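Local coordinates for protein transcriptional regulator (Streptococcus thermophilus LMD-9, PDB 5JUF) that probably acts as a peptide-sensing transcriptional activator of the RNPP family that controls competence through the ComRS cell-to-cell communication system, at residues V249-A254 and D272-F277; R190-E195 and L227-K232; P75-E80 and E109-I114. All coordinates share one frame; numbering follows the deposited sequence.

How the interactions relate
Following the chain from its N terminus, interaction 3 comes first: residues 109-114 return to 75-80 and close a hairpin of helices 76-86 and 94-111 in the tetratricopeptide-type region. Interaction 2 joins the end of helix 181-192 to helix 226-240, spanning the intervening helix 200-219. Interaction 1 then closes the shorter turn between helices 246-260 and 264-280. The three loops follow in series, with neither nesting nor crossing. Interactions 1 and 2 touch through consecutive helices, Lys253 CE lying 3.7 Å from Leu227 CD2, whereas the centre of interaction 3 is about 32 Å from that of interaction 2, on the opposite side of the chain's centre.

Interaction 1. Residues V249-A254 and D272-F277; sequences VFVLKA and DKAIVF
Phe250 lays one face of its ring over CB of Lys273, one of the overlaps that join two antiparallel neighbours in the all-helical tetratricopeptide-type domain. Helices 246-260 and 264-280 form a helical hairpin here: their local axes approach to 8.4 Å, and their N-to-C directions differ by 166°. Lys273 CB sits 4.1 Å from the centroid of the Phe250 ring and 13° off its normal, a CH-pi contact displaced toward the rim. The two side chains cross at about a right angle. Beyond CB, the extended lysine chain leads its ammonium end away from the other helix, so it is the aliphatic root of Lys273 that meets the ring.

Close packing depends on Ala274, with Ala274 CA 5.3 Å from Phe250 CA. Its methyl group meets two successive residues of the facing helix, with Ala274 CB 3.7 Å from Phe250 CB and Ala274 CB also 3.7 Å from Val251 CG2. The valine makes this contact with the methyl that lies anti to its own carbonyl carbon, beside the backbone N.

No hydrogen bond spans the two segments; the join is apolar, and it lies near the protein surface. Ile290 of helix 284-296 packs against both Val251 and Ala274, tying the hairpin to the next helix. Asp272 OD1 forms a salt bridge with Lys294 NZ of the same helix. Val249 instead packs against helices 200-219 and 226-240, which links the hairpin to the preceding helices. One helical turn beyond Lys273, Phe277 CD2 comes to the edge of the Phe250 ring, near its plane, 4.3 Å from Phe250 CE2.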
loop_
_atom_site.group_PDB
_atom_site.type_symbol
_atom_site.label_atom_id
_atom_site.label_comp_id
_atom_site.label_asym_id
_atom_site.label_seq_id
_atom_site.Cartn_x
_atom_site.Cartn_y
_atom_site.Cartn_z
ATOM N N VAL A 249 -17.181 -2.207 -9.261
ATOM C CA VAL A 249 -17.798 -1.230 -8.374
ATOM C C VAL A 249 -19.314 -1.337 -8.424
ATOM O O VAL A 249 -19.983 -1.234 -7.393
ATOM C CB VAL A 249 -17.310 0.184 -8.721
ATOM C CG1 VAL A 249 -17.935 1.218 -7.774
ATOM C CG2 VAL A 249 -15.784 0.239 -8.640
ATOM N N PHE A 250 -19.881 -1.527 -9.619
ATOM C CA PHE A 250 -21.313 -1.792 -9.718
ATOM C C PHE A 250 -21.692 -3.037 -8.922
ATOM O O PHE A 250 -22.763 -3.089 -8.303
ATOM C CB PHE A 250 -21.726 -1.946 -11.185
ATOM C CG PHE A 250 -21.850 -0.643 -11.924
ATOM C CD1 PHE A 250 -22.425 0.463 -11.318
ATOM C CD2 PHE A 250 -21.398 -0.528 -13.232
ATOM C CE1 PHE A 250 -22.541 1.660 -11.998
ATOM C CE2 PHE A 250 -21.509 0.666 -13.921
ATOM C CZ PHE A 250 -22.085 1.761 -13.306
ATOM N N VAL A 251 -20.829 -4.057 -8.934
ATOM C CA VAL A 251 -21.079 -5.232 -8.101
ATOM C C VAL A 251 -21.034 -4.861 -6.617
ATOM O O VAL A 251 -21.794 -5.412 -5.814
ATOM C CB VAL A 251 -20.086 -6.357 -8.453
ATOM C CG1 VAL A 251 -20.216 -7.523 -7.479
ATOM C CG2 VAL A 251 -20.322 -6.846 -9.903
ATOM N N LEU A 252 -20.173 -3.915 -6.219
ATOM C CA LEU A 252 -20.191 -3.476 -4.822
ATOM C C LEU A 252 -21.521 -2.825 -4.465
ATOM O O LEU A 252 -22.063 -3.058 -3.380
ATOM C CB LEU A 252 -19.051 -2.500 -4.535
ATOM C CG LEU A 252 -17.632 -3.063 -4.541
ATOM C CD1 LEU A 252 -16.626 -1.939 -4.257
ATOM C CD2 LEU A 252 -17.469 -4.215 -3.552
ATOM N N LYS A 253 -22.055 -1.988 -5.357
ATOM C CA LYS A 253 -23.341 -1.368 -5.069
ATOM C C LYS A 253 -24.441 -2.415 -4.972
ATOM O O LYS A 253 -25.365 -2.274 -4.162
ATOM C CB LYS A 253 -23.669 -0.323 -6.137
ATOM C CG LYS A 253 -24.941 0.468 -5.853
ATOM C CD LYS A 253 -24.805 1.306 -4.584
ATOM C CE LYS A 253 -26.122 1.997 -4.224
ATOM N NZ LYS A 253 -26.587 2.930 -5.287
ATOM N N ALA A 254 -24.349 -3.480 -5.770
ATOM C CA ALA A 254 -25.323 -4.564 -5.687
ATOM C C ALA A 254 -25.264 -5.249 -4.328
ATOM O O ALA A 254 -26.299 -5.492 -3.704
ATOM C CB ALA A 254 -25.084 -5.575 -6.811
ATOM N N ASP A 272 -26.838 -6.047 -13.314
ATOM C CA ASP A 272 -27.040 -5.892 -14.756
ATOM C C ASP A 272 -26.176 -4.772 -15.332
ATOM O O ASP A 272 -25.650 -4.898 -16.443
ATOM C CB ASP A 272 -28.515 -5.641 -15.065
ATOM C CG ASP A 272 -29.372 -6.867 -14.858
ATOM O OD1 ASP A 272 -28.810 -7.974 -14.754
ATOM O OD2 ASP A 272 -30.616 -6.720 -14.810
ATOM N N LYS A 273 -26.012 -3.667 -14.599
ATOM C CA LYS A 273 -25.119 -2.616 -15.079
ATOM C C LYS A 273 -23.686 -3.126 -15.197
ATOM O O LYS A 273 -22.996 -2.835 -16.178
ATOM C CB LYS A 273 -25.182 -1.393 -14.159
ATOM C CG LYS A 273 -26.502 -0.628 -14.209
ATOM C CD LYS A 273 -26.485 0.536 -13.220
ATOM C CE LYS A 273 -27.832 1.249 -13.162
ATOM N NZ LYS A 273 -27.815 2.378 -12.182
ATOM N N ALA A 274 -23.225 -3.896 -14.208
ATOM C CA ALA A 274 -21.882 -4.459 -14.279
ATOM C C ALA A 274 -21.733 -5.387 -15.475
ATOM O O ALA A 274 -20.721 -5.340 -16.186
ATOM C CB ALA A 274 -21.551 -5.207 -12.983
ATOM N N ILE A 275 -22.737 -6.239 -15.704
ATOM C CA ILE A 275 -22.688 -7.214 -16.789
ATOM C C ILE A 275 -22.667 -6.509 -18.140
ATOM O O ILE A 275 -21.869 -6.848 -19.025
ATOM C CB ILE A 275 -23.879 -8.186 -16.680
ATOM C CG1 ILE A 275 -23.735 -9.060 -15.425
ATOM C CG2 ILE A 275 -24.014 -9.017 -17.950
ATOM C CD1 ILE A 275 -25.014 -9.810 -15.019
ATOM N N VAL A 276 -23.556 -5.527 -18.326
ATOM C CA VAL A 276 -23.585 -4.796 -19.592
ATOM C C VAL A 276 -22.251 -4.102 -19.832
ATOM O O VAL A 276 -21.707 -4.139 -20.942
ATOM C CB VAL A 276 -24.759 -3.800 -19.621
ATOM C CG1 VAL A 276 -24.600 -2.836 -20.780
ATOM C CG2 VAL A 276 -26.092 -4.545 -19.741
ATOM N N PHE A 277 -21.685 -3.491 -18.790
ATOM C CA PHE A 277 -20.403 -2.804 -18.934
ATOM C C PHE A 277 -19.301 -3.782 -19.332
ATOM O O PHE A 277 -18.547 -3.529 -20.281
ATOM C CB PHE A 277 -20.042 -2.075 -17.630
ATOM C CG PHE A 277 -19.036 -0.950 -17.805
ATOM C CD1 PHE A 277 -17.685 -1.219 -18.025
ATOM C CD2 PHE A 277 -19.437 0.382 -17.715
ATOM C CE1 PHE A 277 -16.754 -0.179 -18.169
ATOM C CE2 PHE A 277 -18.516 1.426 -17.877
ATOM C CZ PHE A 277 -17.176 1.146 -18.100
#

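Interaction 2. Residues R190-E195 and L227-K232. With SO4 (sulfate ion), chain D.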
loop_
_atom_site.group_PDB
_atom_site.type_symbol
_atom_site.label_atom_id
_atom_site.label_comp_id
_atom_site.label_asym_id
_atom_site.label_seq_id
_atom_site.Cartn_x
_atom_site.Cartn_y
_atom_site.Cartn_z
ATOM N N ARG A 190 -9.570 8.142 6.979
ATOM C CA ARG A 190 -8.485 8.926 6.406
ATOM C C ARG A 190 -8.253 8.553 4.945
ATOM O O ARG A 190 -7.999 9.430 4.114
ATOM C CB ARG A 190 -7.228 8.768 7.255
ATOM C CG ARG A 190 -7.373 9.538 8.585
ATOM C CD ARG A 190 -6.266 9.202 9.572
ATOM N NE ARG A 190 -6.612 9.710 10.893
ATOM C CZ ARG A 190 -5.828 9.618 11.958
ATOM N NH1 ARG A 190 -4.638 9.041 11.856
ATOM N NH2 ARG A 190 -6.240 10.105 13.126
ATOM N N VAL A 191 -8.385 7.273 4.601
ATOM C CA VAL A 191 -8.238 6.883 3.200
ATOM C C VAL A 191 -9.302 7.563 2.340
ATOM O O VAL A 191 -9.021 8.032 1.225
ATOM C CB VAL A 191 -8.278 5.351 3.057
ATOM C CG1 VAL A 191 -8.471 4.956 1.579
ATOM C CG2 VAL A 191 -6.984 4.715 3.618
ATOM N N LEU A 192 -10.530 7.652 2.855
ATOM C CA LEU A 192 -11.614 8.298 2.117
ATOM C C LEU A 192 -11.396 9.794 1.941
ATOM O O LEU A 192 -12.012 10.398 1.055
ATOM C CB LEU A 192 -12.944 8.050 2.832
ATOM C CG LEU A 192 -13.470 6.613 2.783
ATOM C CD1 LEU A 192 -14.662 6.445 3.726
ATOM C CD2 LEU A 192 -13.861 6.262 1.333
ATOM N N ASN A 193 -10.545 10.402 2.767
ATOM C CA ASN A 193 -10.268 11.827 2.719
ATOM C C ASN A 193 -9.067 12.182 1.843
ATOM O O ASN A 193 -8.763 13.366 1.704
ATOM C CB ASN A 193 -10.017 12.369 4.141
ATOM C CG ASN A 193 -11.258 12.335 5.023
ATOM O OD1 ASN A 193 -12.388 12.380 4.541
ATOM N ND2 ASN A 193 -11.043 12.270 6.331
ATOM N N GLN A 194 -8.345 11.200 1.300
ATOM C CA GLN A 194 -7.238 11.509 0.400
ATOM C C GLN A 194 -7.748 12.192 -0.866
ATOM O O GLN A 194 -8.823 11.863 -1.391
ATOM C CB GLN A 194 -6.467 10.238 0.036
ATOM C CG GLN A 194 -5.821 9.530 1.235
ATOM C CD GLN A 194 -5.064 10.490 2.127
ATOM O OE1 GLN A 194 -4.019 11.022 1.743
ATOM N NE2 GLN A 194 -5.597 10.736 3.320
ATOM N N GLU A 195 -6.987 13.153 -1.375
ATOM C CA GLU A 195 -7.456 13.781 -2.602
ATOM C C GLU A 195 -7.015 12.972 -3.816
ATOM O O GLU A 195 -6.001 12.270 -3.794
ATOM C CB GLU A 195 -6.995 15.232 -2.732
ATOM C CG GLU A 195 -5.628 15.531 -2.223
ATOM C CD GLU A 195 -5.379 17.027 -2.161
ATOM O OE1 GLU A 195 -4.419 17.502 -2.802
ATOM O OE2 GLU A 195 -6.158 17.731 -1.479
ATOM N N LEU A 227 -21.392 3.623 0.923
ATOM C CA LEU A 227 -21.643 4.385 -0.294
ATOM C C LEU A 227 -20.570 5.436 -0.524
ATOM O O LEU A 227 -20.298 5.800 -1.672
ATOM C CB LEU A 227 -23.024 5.027 -0.228
ATOM C CG LEU A 227 -24.154 3.995 -0.272
ATOM C CD1 LEU A 227 -25.507 4.679 -0.368
ATOM C CD2 LEU A 227 -23.934 3.025 -1.430
ATOM N N THR A 228 -19.948 5.925 0.550
ATOM C CA THR A 228 -18.796 6.814 0.418
ATOM C C THR A 228 -17.622 6.104 -0.239
ATOM O O THR A 228 -16.937 6.682 -1.089
ATOM C CB THR A 228 -18.394 7.347 1.793
ATOM O OG1 THR A 228 -19.536 7.937 2.412
ATOM C CG2 THR A 228 -17.277 8.382 1.678
ATOM N N VAL A 229 -17.369 4.854 0.155
ATOM C CA VAL A 229 -16.334 4.048 -0.483
ATOM C C VAL A 229 -16.648 3.856 -1.965
ATOM O O VAL A 229 -15.787 4.044 -2.833
ATOM C CB VAL A 229 -16.203 2.697 0.246
ATOM C CG1 VAL A 229 -15.199 1.793 -0.448
ATOM C CG2 VAL A 229 -15.832 2.923 1.719
ATOM N N VAL A 230 -17.892 3.475 -2.275
ATOM C CA VAL A 230 -18.297 3.282 -3.667
ATOM C C VAL A 230 -18.079 4.558 -4.479
ATOM O O VAL A 230 -17.507 4.525 -5.577
ATOM C CB VAL A 230 -19.763 2.819 -3.737
ATOM C CG1 VAL A 230 -20.280 2.893 -5.181
ATOM C CG2 VAL A 230 -19.898 1.405 -3.176
ATOM N N ASP A 231 -18.552 5.697 -3.960
ATOM C CA ASP A 231 -18.422 6.962 -4.682
ATOM C C ASP A 231 -16.963 7.345 -4.896
ATOM O O ASP A 231 -16.596 7.840 -5.971
ATOM C CB ASP A 231 -19.154 8.080 -3.939
ATOM C CG ASP A 231 -20.657 7.958 -4.043
ATOM O OD1 ASP A 231 -21.144 7.297 -4.991
ATOM O OD2 ASP A 231 -21.352 8.535 -3.178
ATOM N N LYS A 232 -16.112 7.139 -3.891
ATOM C CA LYS A 232 -14.708 7.490 -4.104
ATOM C C LYS A 232 -14.047 6.561 -5.116
ATOM O O LYS A 232 -13.192 7.001 -5.892
ATOM C CB LYS A 232 -13.923 7.483 -2.792
ATOM C CG LYS A 232 -12.635 8.303 -2.907
ATOM C CD LYS A 232 -11.862 8.384 -1.617
ATOM C CE LYS A 232 -10.715 9.396 -1.718
ATOM N NZ LYS A 232 -11.143 10.837 -1.644
HETATM S S SO4 D . -9.277 12.448 11.903
HETATM O O1 SO4 D . -10.557 13.022 12.310
HETATM O O2 SO4 D . -9.364 11.971 10.525
HETATM O O3 SO4 D . -8.237 13.471 12.006
HETATM O O4 SO4 D . -8.947 11.336 12.795
#
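Leu192 and Lys232 carry this contact between the end of helix 181-192 and helix 226-240, two helices of the tetratricopeptide-type domain separated in sequence by helix 200-219. The apolar part belongs to the two methyls of Leu192. Leu192 CD1 meets Thr228 CG2 at 3.8 Å, while Leu192 CD2 rests on the helix backbone at Val229 CA and against Val229 CG2, the latter at 3.9 Å. The leucine crosses the valine side chain at about a right angle. Leu210 of helix 200-219 also packs on Leu192.

The polar part comes from Lys232, whose chain, CG anti to the backbone N (chi1 -160°), passes its CD close to Leu192 and then bends at its last torsion. Lys232 NZ donates to Leu192 O over 2.9 Å from above the carbonyl plane, and this bond holds the ammonium group to the backbone of the other segment. NZ also approaches Gln194 O, in that carbonyl's plane, but the modelled separation is too short for its detail to be trusted.

Within 190-195, Gln194 folds back so that Gln194 NE2 donates to Arg190 O, 2.8 Å away, while Asn193 N reaches the same oxygen from the opposite face of its plane. Gln194 OE1 accepts from Phe158 N, which joins this segment to the loop around Phe158. A sulfate, probably from the crystallisation liquor, lies at the edge of the Arg190 guanidinium; Arg190 NH2 reaches its O4 at 3.0 Å with an N-H...O angle of 164°.

Interaction 3. Residues P75-E80 and E109-I114; sequences PDEYYE and EKFFDI
Phe111 fills the hollow made by Pro75, Glu77 and Tyr78, pushing its ring between the start of helix 76-86 and its own helix 94-111. These form a helical hairpin at the N-terminal side of the tetratricopeptide-type region. The ring is sandwiched: Tyr78 CB stands over the centre of one face, 3.9 Å from the centroid of the Phe111 ring and only 4° off the normal, while CG of the adjacent Lys110 lies over the opposite face, toward the rim.

Around the ring, Glu77 CG meets the edge at Phe111 CZ, and Pro75 CG approaches Phe111 CE1 at 4.0 Å. The proline and phenylalanine slide past each other in opposite directions. With its CG anti to the backbone N (chi1 166°), Tyr78 brings its own ring edge toward the same phenylalanine face that its CB covers. The rings make an offset edge-to-face pair, planes 71° apart, with Tyr78 CD1 3.8 Å from Phe111 CD2. The proline ring has a second neighbour in Ile114, whose CG2 touches Pro75 CD at 4.1 Å and extends the apolar seam past the phenylalanine.

Beside this core, Glu77 and Lys110 stretch out extended chains that meet at their tips and cross at about a right angle. Lys110 NZ lies 3.0 Å from Glu77 OE2 in a salt bridge whose hydrogen bond is weak. Tyr78 also carries the contact toward helix 117-130: its OH is hydrogen-bonded to Glu119 OE1, and Leu123 packs on the side chain.

The chemistry implies a mainly apolar, aromatic join, consistent with packing doing most of the work, with the opposite charges of Glu77 and Lys110 adding an electrostatic link at its margin and the tyrosine hydroxyl satisfied by the following helix.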
loop_
_atom_site.group_PDB
_atom_site.type_symbol
_atom_site.label_atom_id
_atom_site.label_comp_id
_atom_site.label_asym_id
_atom_site.label_seq_id
_atom_site.Cartn_x
_atom_site.Cartn_y
_atom_site.Cartn_z
ATOM N N PRO A 75 18.266 6.100 -8.866
ATOM C CA PRO A 75 18.119 6.332 -10.305
ATOM C C PRO A 75 16.655 6.403 -10.706
ATOM O O PRO A 75 15.803 5.692 -10.169
ATOM C CB PRO A 75 18.814 5.120 -10.932
ATOM C CG PRO A 75 19.733 4.608 -9.852
ATOM C CD PRO A 75 18.986 4.850 -8.576
ATOM N N ASP A 76 16.359 7.290 -11.655
ATOM C CA ASP A 76 14.976 7.437 -12.093
ATOM C C ASP A 76 14.442 6.140 -12.687
ATOM O O ASP A 76 13.236 5.879 -12.622
ATOM C CB ASP A 76 14.872 8.602 -13.076
ATOM C CG ASP A 76 15.109 9.950 -12.387
ATOM O OD1 ASP A 76 14.451 10.217 -11.352
ATOM O OD2 ASP A 76 15.970 10.729 -12.842
ATOM N N GLU A 77 15.324 5.303 -13.235
ATOM C CA GLU A 77 14.885 4.019 -13.769
ATOM C C GLU A 77 14.220 3.153 -12.702
ATOM O O GLU A 77 13.343 2.342 -13.023
ATOM C CB GLU A 77 16.063 3.277 -14.388
ATOM C CG GLU A 77 15.718 1.877 -14.829
ATOM C CD GLU A 77 16.844 1.214 -15.575
ATOM O OE1 GLU A 77 16.560 0.478 -16.542
ATOM O OE2 GLU A 77 18.013 1.438 -15.203
ATOM N N TYR A 78 14.611 3.294 -11.436
ATOM C CA TYR A 78 13.916 2.540 -10.390
ATOM C C TYR A 78 12.447 2.919 -10.330
ATOM O O TYR A 78 11.566 2.052 -10.288
ATOM C CB TYR A 78 14.538 2.780 -9.019
ATOM C CG TYR A 78 13.617 2.275 -7.922
ATOM C CD1 TYR A 78 13.418 0.914 -7.741
ATOM C CD2 TYR A 78 12.913 3.157 -7.103
ATOM C CE1 TYR A 78 12.560 0.430 -6.754
ATOM C CE2 TYR A 78 12.056 2.692 -6.108
ATOM C CZ TYR A 78 11.881 1.315 -5.949
ATOM O OH TYR A 78 11.041 0.824 -4.976
ATOM N N TYR A 79 12.169 4.224 -10.281
ATOM C CA TYR A 79 10.792 4.688 -10.170
ATOM C C TYR A 79 10.005 4.361 -11.425
ATOM O O TYR A 79 8.833 3.975 -11.342
ATOM C CB TYR A 79 10.769 6.187 -9.887
ATOM C CG TYR A 79 11.294 6.540 -8.510
ATOM C CD1 TYR A 79 10.607 6.150 -7.367
ATOM C CD2 TYR A 79 12.472 7.259 -8.354
ATOM C CE1 TYR A 79 11.082 6.459 -6.105
ATOM C CE2 TYR A 79 12.952 7.580 -7.093
ATOM C CZ TYR A 79 12.249 7.183 -5.979
ATOM O OH TYR A 79 12.708 7.502 -4.737
ATOM N N GLU A 80 10.642 4.503 -12.594
ATOM C CA GLU A 80 10.041 4.061 -13.853
ATOM C C GLU A 80 9.580 2.607 -13.769
ATOM O O GLU A 80 8.436 2.283 -14.110
ATOM C CB GLU A 80 11.045 4.256 -15.000
ATOM C CG GLU A 80 10.568 3.742 -16.352
ATOM C CD GLU A 80 11.587 3.957 -17.476
ATOM O OE1 GLU A 80 12.699 4.480 -17.214
ATOM O OE2 GLU A 80 11.264 3.605 -18.631
ATOM N N GLU A 109 16.233 -6.749 -6.911
ATOM C CA GLU A 109 17.623 -7.174 -7.023
ATOM C C GLU A 109 18.480 -6.122 -7.721
ATOM O O GLU A 109 19.621 -5.873 -7.315
ATOM C CB GLU A 109 17.696 -8.507 -7.776
ATOM C CG GLU A 109 17.036 -9.662 -7.033
ATOM C CD GLU A 109 17.164 -10.987 -7.775
ATOM O OE1 GLU A 109 17.808 -11.014 -8.843
ATOM O OE2 GLU A 109 16.619 -12.000 -7.290
ATOM N N LYS A 110 17.957 -5.505 -8.781
ATOM C CA LYS A 110 18.768 -4.543 -9.523
ATOM C C LYS A 110 19.130 -3.338 -8.662
ATOM O O LYS A 110 20.227 -2.786 -8.787
ATOM C CB LYS A 110 18.036 -4.086 -10.780
ATOM C CG LYS A 110 18.888 -3.160 -11.647
ATOM C CD LYS A 110 18.159 -2.732 -12.894
ATOM C CE LYS A 110 19.068 -1.858 -13.755
ATOM N NZ LYS A 110 18.405 -1.504 -15.025
ATOM N N PHE A 111 18.227 -2.913 -7.782
ATOM C CA PHE A 111 18.424 -1.667 -7.055
ATOM C C PHE A 111 18.613 -1.868 -5.560
ATOM O O PHE A 111 18.726 -0.876 -4.826
ATOM C CB PHE A 111 17.262 -0.713 -7.330
ATOM C CG PHE A 111 17.190 -0.267 -8.765
ATOM C CD1 PHE A 111 18.090 0.663 -9.255
ATOM C CD2 PHE A 111 16.235 -0.783 -9.622
ATOM C CE1 PHE A 111 18.042 1.076 -10.584
ATOM C CE2 PHE A 111 16.183 -0.372 -10.952
ATOM C CZ PHE A 111 17.079 0.562 -11.424
ATOM N N PHE A 112 18.729 -3.120 -5.106
ATOM C CA PHE A 112 18.766 -3.407 -3.673
ATOM C C PHE A 112 19.730 -2.490 -2.911
ATOM O O PHE A 112 19.390 -1.941 -1.854
ATOM C CB PHE A 112 19.155 -4.870 -3.447
ATOM C CG PHE A 112 19.204 -5.237 -1.989
ATOM C CD1 PHE A 112 18.035 -5.492 -1.295
ATOM C CD2 PHE A 112 20.412 -5.277 -1.302
ATOM C CE1 PHE A 112 18.068 -5.809 0.067
ATOM C CE2 PHE A 112 20.457 -5.592 0.062
ATOM C CZ PHE A 112 19.281 -5.855 0.743
ATOM N N ASP A 113 20.944 -2.327 -3.427
ATOM C CA ASP A 113 21.986 -1.664 -2.650
ATOM C C ASP A 113 21.778 -0.162 -2.523
ATOM O O ASP A 113 22.401 0.462 -1.655
ATOM C CB ASP A 113 23.347 -1.948 -3.274
ATOM C CG ASP A 113 23.732 -3.400 -3.148
ATOM O OD1 ASP A 113 23.548 -3.951 -2.047
ATOM O OD2 ASP A 113 24.190 -3.983 -4.144
ATOM N N ILE A 114 20.915 0.427 -3.349
ATOM C CA ILE A 114 20.675 1.871 -3.348
ATOM C C ILE A 114 19.287 2.236 -2.818
ATOM O O ILE A 114 18.959 3.427 -2.734
ATOM C CB ILE A 114 20.906 2.457 -4.762
ATOM C CG1 ILE A 114 21.004 3.984 -4.767
ATOM C CG2 ILE A 114 19.810 2.030 -5.738
ATOM C CD1 ILE A 114 22.091 4.538 -3.896
#